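Local coordinates for phenylalanine ammonia-lyase (Rhodosporidium toruloides, PDB 1Y2M), which catalyses the non-oxidative deamination of L-phenylalanine and L-tyrosine to trans-cinnamic acid and p-coumaric acid, releasing ammonium, at the interface of chains A and B and the interface of chains A and C. Numbering follows the deposited sequence. Chains: chain A/B/C, Phenylalanine ammonia-lyase.

Contact 1: the interface of chains A and B. Residues chain A 364, 367, 371, 434-435, 438; chain B 414, 492, 502-504.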
# COMPACT_ATOMS: atom_id res chain seq x y z
N PRO A 364 19.14 -2.09 -16.42
CA PRO A 364 17.92 -2.68 -17.09
C PRO A 364 18.19 -3.82 -18.06
O PRO A 364 17.34 -4.74 -18.20
CB PRO A 364 17.27 -1.48 -17.76
CG PRO A 364 17.68 -0.33 -16.89
CD PRO A 364 19.11 -0.62 -16.49
N THR A 367 21.22 -6.53 -15.67
CA THR A 367 20.70 -7.25 -14.50
C THR A 367 19.37 -7.91 -14.75
O THR A 367 18.72 -8.38 -13.79
CB THR A 367 20.66 -6.39 -13.19
OG1 THR A 367 19.57 -5.47 -13.20
CG2 THR A 367 21.98 -5.65 -12.94
N TRP A 371 16.80 -9.80 -12.24
CA TRP A 371 15.53 -9.13 -11.95
C TRP A 371 14.33 -10.00 -12.23
O TRP A 371 13.41 -10.08 -11.41
CB TRP A 371 15.46 -7.87 -12.78
CG TRP A 371 14.38 -6.95 -12.34
CD1 TRP A 371 13.11 -6.84 -12.88
CD2 TRP A 371 14.45 -5.99 -11.28
NE1 TRP A 371 12.41 -5.85 -12.21
CE2 TRP A 371 13.19 -5.34 -11.22
CE3 TRP A 371 15.42 -5.65 -10.31
CZ2 TRP A 371 12.91 -4.33 -10.30
CZ3 TRP A 371 15.12 -4.66 -9.38
CH2 TRP A 371 13.87 -4.00 -9.39
N LYS A 434 8.31 -2.38 -14.30
CA LYS A 434 9.40 -1.49 -13.95
C LYS A 434 10.63 -1.78 -14.82
O LYS A 434 11.28 -0.86 -15.38
CB LYS A 434 9.75 -1.61 -12.49
CG LYS A 434 10.86 -0.67 -12.03
CD LYS A 434 10.53 0.81 -12.13
CE LYS A 434 11.65 1.66 -11.53
NZ LYS A 434 11.43 3.18 -11.42
N LEU A 435 10.94 -3.06 -15.01
CA LEU A 435 12.10 -3.39 -15.82
C LEU A 435 11.98 -2.90 -17.27
O LEU A 435 12.86 -2.18 -17.79
CB LEU A 435 12.31 -4.89 -15.90
CG LEU A 435 13.61 -5.28 -16.63
CD1 LEU A 435 14.83 -4.88 -15.85
CD2 LEU A 435 13.64 -6.80 -16.86
N THR A 438 12.15 0.84 -17.60
CA THR A 438 13.52 1.42 -17.47
C THR A 438 14.32 1.16 -18.73
O THR A 438 15.09 2.03 -19.18
CB THR A 438 14.27 0.94 -16.21
OG1 THR A 438 14.51 -0.47 -16.29
CG2 THR A 438 13.49 1.31 -14.95
N GLN B 414 22.53 -7.83 -8.01
CA GLN B 414 21.16 -7.36 -8.00
C GLN B 414 20.35 -8.30 -7.12
O GLN B 414 19.94 -9.39 -7.57
CB GLN B 414 20.63 -7.32 -9.43
CG GLN B 414 19.22 -6.83 -9.62
CD GLN B 414 19.09 -5.35 -9.32
OE1 GLN B 414 18.90 -4.97 -8.17
NE2 GLN B 414 19.17 -4.53 -10.36
N VAL B 492 11.01 1.60 -6.33
CA VAL B 492 12.34 1.74 -6.98
C VAL B 492 12.45 3.11 -7.66
O VAL B 492 11.56 3.53 -8.39
CB VAL B 492 12.50 0.58 -8.03
CG1 VAL B 492 13.77 0.76 -8.88
CG2 VAL B 492 12.48 -0.75 -7.33
N VAL B 502 16.98 0.01 -12.20
CA VAL B 502 16.34 -1.03 -11.40
C VAL B 502 17.30 -1.38 -10.27
O VAL B 502 18.50 -1.59 -10.48
CB VAL B 502 15.91 -2.25 -12.22
CG1 VAL B 502 14.66 -1.93 -13.07
CG2 VAL B 502 17.02 -2.78 -13.09
N ASN B 503 16.76 -1.45 -9.06
CA ASN B 503 17.52 -1.80 -7.86
C ASN B 503 16.57 -2.56 -6.93
O ASN B 503 15.38 -2.24 -6.90
CB ASN B 503 18.13 -0.59 -7.18
CG ASN B 503 17.13 0.54 -7.04
OD1 ASN B 503 16.41 0.61 -6.05
ND2 ASN B 503 17.15 1.46 -7.99
N SER B 504 17.08 -3.59 -6.24
CA SER B 504 16.22 -4.57 -5.56
C SER B 504 15.52 -4.07 -4.29
O SER B 504 14.46 -4.67 -3.90
CB SER B 504 16.97 -5.85 -5.20
OG SER B 504 17.79 -5.67 -4.08

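Contact 2: the interface of chains A and C. Residues chain A 605, 609, 619-620, 622-623; chain C 606, 609-610, 613, 619.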
# COMPACT_ATOMS: atom_id res chain seq x y z
N ALA A 605 37.70 19.02 -38.27
CA ALA A 605 38.67 19.97 -38.81
C ALA A 605 39.75 20.28 -37.77
O ALA A 605 40.92 20.50 -38.09
CB ALA A 605 37.95 21.25 -39.28
N VAL A 609 43.82 19.86 -38.12
CA VAL A 609 44.80 20.88 -37.77
C VAL A 609 45.93 20.20 -36.99
O VAL A 609 47.08 20.49 -37.19
CB VAL A 609 44.17 22.05 -36.96
CG1 VAL A 609 45.27 22.88 -36.27
CG2 VAL A 609 43.27 22.90 -37.86
N LEU A 619 44.12 27.27 -44.36
CA LEU A 619 42.86 27.12 -43.68
C LEU A 619 41.65 27.06 -44.65
O LEU A 619 40.69 26.35 -44.38
CB LEU A 619 42.68 28.25 -42.66
CG LEU A 619 43.67 28.23 -41.50
CD1 LEU A 619 43.27 29.34 -40.52
CD2 LEU A 619 43.73 26.91 -40.79
N ALA A 620 41.73 27.73 -45.79
CA ALA A 620 40.67 27.64 -46.81
C ALA A 620 40.48 26.21 -47.30
O ALA A 620 39.35 25.74 -47.43
CB ALA A 620 40.96 28.53 -47.96
N VAL A 622 41.26 23.39 -45.66
CA VAL A 622 40.68 22.52 -44.64
C VAL A 622 39.18 22.83 -44.49
O VAL A 622 38.35 21.92 -44.39
CB VAL A 622 41.43 22.63 -43.29
CG1 VAL A 622 40.74 21.73 -42.22
CG2 VAL A 622 42.91 22.29 -43.44
N ASN A 623 38.82 24.12 -44.52
CA ASN A 623 37.41 24.50 -44.43
C ASN A 623 36.62 23.94 -45.62
O ASN A 623 35.48 23.50 -45.45
CB ASN A 623 37.29 26.02 -44.37
CG ASN A 623 35.91 26.47 -43.98
OD1 ASN A 623 35.33 25.98 -43.01
ND2 ASN A 623 35.34 27.34 -44.80
N GLY C 606 38.61 23.98 -34.92
CA GLY C 606 37.69 23.85 -36.08
C GLY C 606 36.99 25.17 -36.39
O GLY C 606 36.80 25.56 -37.52
N VAL C 609 39.45 27.45 -38.08
CA VAL C 609 39.52 27.10 -39.49
C VAL C 609 38.43 27.77 -40.31
O VAL C 609 38.71 28.26 -41.40
CB VAL C 609 39.43 25.55 -39.71
CG1 VAL C 609 39.20 25.20 -41.16
CG2 VAL C 609 40.68 24.89 -39.19
N GLU C 610 37.19 27.76 -39.81
CA GLU C 610 36.09 28.36 -40.55
C GLU C 610 36.21 29.90 -40.55
O GLU C 610 36.22 30.56 -41.59
CB GLU C 610 34.75 27.95 -39.96
CG GLU C 610 33.55 28.61 -40.64
CD GLU C 610 32.21 28.10 -40.11
OE1 GLU C 610 32.16 27.11 -39.32
OE2 GLU C 610 31.19 28.71 -40.48
N SER C 613 39.30 31.25 -42.41
CA SER C 613 39.57 30.53 -43.64
C SER C 613 40.24 31.39 -44.69
O SER C 613 40.96 30.86 -45.54
CB SER C 613 38.27 29.93 -44.20
OG SER C 613 37.34 30.93 -44.57
N LEU C 619 48.64 25.50 -40.52
CA LEU C 619 48.04 24.57 -39.58
C LEU C 619 48.89 24.49 -38.30
O LEU C 619 48.34 24.36 -37.19
CB LEU C 619 47.81 23.16 -40.18
CG LEU C 619 46.89 23.08 -41.43
CD1 LEU C 619 46.50 21.63 -41.71
CD2 LEU C 619 45.60 23.89 -41.22
O HOH W 1 43.23 30.41 -46.39

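Contact 3: the interface of chains A and B. Residues chain A 498-499, 501-502; chain B 362-364, 367, 434-435, 438, 448.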
# COMPACT_ATOMS: atom_id res chain seq x y z
N ALA A 498 -18.67 -12.75 12.20
CA ALA A 498 -17.34 -13.29 12.42
C ALA A 498 -17.25 -14.80 12.28
O ALA A 498 -16.18 -15.38 12.58
CB ALA A 498 -16.75 -12.82 13.75
N ASN A 499 -18.26 -15.47 11.69
CA ASN A 499 -18.09 -16.87 11.32
C ASN A 499 -17.01 -16.95 10.25
O ASN A 499 -16.14 -17.81 10.29
CB ASN A 499 -19.37 -17.48 10.79
CG ASN A 499 -19.18 -18.94 10.34
OD1 ASN A 499 -18.51 -19.74 11.02
ND2 ASN A 499 -19.75 -19.29 9.16
N ALA A 501 -14.44 -14.90 9.81
CA ALA A 501 -13.53 -13.83 10.29
C ALA A 501 -12.22 -13.77 9.52
O ALA A 501 -11.53 -12.73 9.54
CB ALA A 501 -13.26 -13.95 11.73
N VAL A 502 -11.86 -14.90 8.90
CA VAL A 502 -10.77 -14.96 7.91
C VAL A 502 -11.42 -15.36 6.61
O VAL A 502 -12.20 -16.32 6.54
CB VAL A 502 -9.59 -15.90 8.24
CG1 VAL A 502 -8.67 -15.26 9.28
CG2 VAL A 502 -10.01 -17.29 8.60
N ARG B 362 -15.87 -21.97 13.86
CA ARG B 362 -15.80 -20.91 12.91
C ARG B 362 -14.49 -20.97 12.12
O ARG B 362 -13.63 -21.81 12.37
CB ARG B 362 -15.96 -19.58 13.64
CG ARG B 362 -17.34 -19.46 14.32
CD ARG B 362 -17.38 -18.16 15.10
NE ARG B 362 -18.63 -17.99 15.83
CZ ARG B 362 -18.81 -18.38 17.09
NH1 ARG B 362 -17.85 -18.99 17.77
NH2 ARG B 362 -19.99 -18.15 17.67
N TYR B 363 -14.33 -20.05 11.19
CA TYR B 363 -13.27 -20.22 10.21
C TYR B 363 -11.86 -20.09 10.77
O TYR B 363 -10.91 -20.73 10.22
CB TYR B 363 -13.45 -19.26 9.03
CG TYR B 363 -14.55 -19.58 8.04
CD1 TYR B 363 -15.55 -20.52 8.29
CD2 TYR B 363 -14.64 -18.80 6.88
CE1 TYR B 363 -16.59 -20.74 7.33
CE2 TYR B 363 -15.63 -18.98 6.01
CZ TYR B 363 -16.58 -19.94 6.19
OH TYR B 363 -17.56 -20.01 5.21
N PRO B 364 -11.65 -19.23 11.81
CA PRO B 364 -10.28 -19.15 12.34
C PRO B 364 -9.65 -20.49 12.76
O PRO B 364 -8.46 -20.69 12.63
CB PRO B 364 -10.42 -18.16 13.51
CG PRO B 364 -11.53 -17.23 12.96
CD PRO B 364 -12.54 -18.22 12.44
N THR B 367 -10.71 -23.38 9.14
CA THR B 367 -10.00 -23.15 7.87
C THR B 367 -8.52 -22.87 8.05
O THR B 367 -7.83 -22.41 7.10
CB THR B 367 -10.64 -21.98 7.01
OG1 THR B 367 -10.33 -20.71 7.59
CG2 THR B 367 -12.13 -22.18 6.81
N LYS B 434 -3.30 -12.10 11.18
CA LYS B 434 -4.75 -12.02 11.06
C LYS B 434 -5.42 -13.30 11.55
O LYS B 434 -6.38 -13.24 12.30
CB LYS B 434 -5.13 -11.70 9.61
CG LYS B 434 -6.61 -11.58 9.42
CD LYS B 434 -7.24 -10.38 10.12
CE LYS B 434 -8.72 -10.30 9.77
NZ LYS B 434 -9.48 -9.04 10.19
N LEU B 435 -4.89 -14.47 11.21
CA LEU B 435 -5.45 -15.72 11.71
C LEU B 435 -5.48 -15.82 13.22
O LEU B 435 -6.53 -16.04 13.85
CB LEU B 435 -4.65 -16.91 11.17
CG LEU B 435 -5.28 -18.28 11.52
CD1 LEU B 435 -6.72 -18.39 10.85
CD2 LEU B 435 -4.40 -19.41 11.11
N THR B 438 -7.81 -13.41 14.90
CA THR B 438 -9.23 -13.81 14.81
C THR B 438 -9.54 -14.97 15.72
O THR B 438 -10.64 -15.03 16.34
CB THR B 438 -9.73 -14.18 13.39
OG1 THR B 438 -9.04 -15.33 12.86
CG2 THR B 438 -9.53 -13.00 12.45
N MSE B 448 -19.18 -15.70 22.04
CA MSE B 448 -18.74 -16.69 21.05
C MSE B 448 -17.89 -17.83 21.61
O MSE B 448 -17.57 -18.73 20.89
CB MSE B 448 -17.88 -15.98 19.98
CG MSE B 448 -18.58 -14.87 19.32
SE MSE B 448 -17.40 -13.83 18.07
CE MSE B 448 -17.37 -15.13 16.74
O HOH W 2 -11.79 -10.49 11.00

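Contact 1: the interface of chains A and B
B:Val502 stands over one face of A:Trp371, its CB 3.8 Å from the centroid of the six-membered ring and displaced toward the rim. The indole reaches this place because its CG lies anti to the backbone N (chi1 -167°). At the in-plane edge of the same ring sit OE1 of B:Gln414 and the backbone of B:Asn503 and B:Ser504, and the glutamine amide is turned steeply, 72° from the ring plane. The other half of that amide does the polar work. NE2 gives a nearly straight bond to the hydroxyl OG1 of A:Thr367 at 3.0 Å, with the acceptor in the amide plane. It also donates to the carbonyl O of B:Val502 at 3.0 Å, arriving from above that carbonyl's plane. Both N-H directions are therefore used, which fixes the flip of the amide. A leucine here would probably leave OG1 of A:Thr367 and the B:Val502 carbonyl without their shared donor and set the segment freer to shift. B:Val502 splays its methyls: CG1 lies 3.5 Å from OG1 of A:Thr438, while CG2 faces OG1 of A:Thr367 at 3.7 Å. Further along, A:Lys434 lays CE against CG1 of B:Val492 at 3.5 Å and gives its side-chain amine NZ to the B:Val492 carbonyl O at 3.1 Å. Together these contacts seat the B:Val502 loop among chain A helices, tying two subunits of the homotetramer together.

Contact 2: the interface of chains A and C
The side-chain amide of A:Asn623 lies with one face over the end of chain C helix 593-611 and the turn after it, with CA of C:Glu610 and CB of C:Ser613 on that same side. At the oxygen end OD1 is 3.5 Å from CA of C:Glu610, and at the nitrogen end ND2 is 3.9 Å from CB of C:Ser613, so the amide touches carbon at both ends. The carboxylate of C:Glu610 runs on along an extended chain, its plane only 22° from the amide's. A:Asn623 reaches across because its CG is anti to the backbone N (chi1 -167°).

Beside this polar rim the packing turns aliphatic. C:Val609 sends CG1 against the A:Asn623 backbone and A:Val622, while its CG2 meets CG2 of A:Val609 at 3.5 Å, the two valines sliding past each other in opposite directions. The leucines do likewise, CD2 of A:Leu619 to CD2 of C:Leu619 at 3.6 Å, and CG2 of A:Val622 closes on CD2 of C:Leu619 at 3.8 Å. This like-to-like pairing is what a two-fold axis in the tetramer would produce. At the start of helix 619-646 a water joins the chains: it is 3.1 Å from the backbone N of A:Ala620 and 2.5 Å from the carbonyl O of C:Ser613.

Contact 3: the interface of chains A and B
The aliphatic stem of B:Arg362 crosses the side chain of A:Asn499 at a slant, and it can be followed atom by atom. CB lies 3.7 Å from OD1 of A:Asn499, and CG comes to 3.5 Å from that same amide oxygen. CD moves on to the backbone of A:Ala498 and A:Asn499. The chain stays extended as far as NE, and at the tip NH1 bonds the carbonyl O of B:Met448 at 3.1 Å, on a lone pair in the carbonyl plane. B:Met448, a selenomethionine in this crystal, bends at its last torsion (chi3 74°), which brings its methyl CE over one face of the guanidinium. That methyl also touches CB of A:Ala498 at 3.8 Å, so the arginine's own-chain partner packs against chain A as well.

Next door, the carbonyl O of A:Asn499 takes the backbone N-H of B:Tyr363 at 3.0 Å. The tyrosine ring has the A:Asn499 backbone on one face, near its rim, and the carbonyl O of A:Val502 at its edge, 3.5 Å from CD2. CB of A:Ala501 meets CG of B:Pro364, and a water links the carbonyl O of A:Ala501 to NZ of B:Lys434. A:Asn499 is a likely cinnamate-binding residue, in the loop between 3-10 helix 489-491 and helix 506-560; this loop is laid across helices 363-366 and 416-443 of chain B.

Contacts 1 and 3 sample one arrangement twice, the chains exchanged by the two-fold A-B symmetry: residues 364, 367, 434, 435 and 438 receive the loop around 502 in both, chain A being the receiver in contact 1 and chain B in contact 3. Their C-alpha centres are about 39 Å apart. Contact 2 uses different elements, helices 593-611 and 619-646, and joins chain A to chain C; its centre is about 48 Å from that of contact 1 and 86 Å from that of contact 3. Chain A is thus anchored at well-separated points to two neighbours, as suits a homotetramer whose family builds active sites from several subunits.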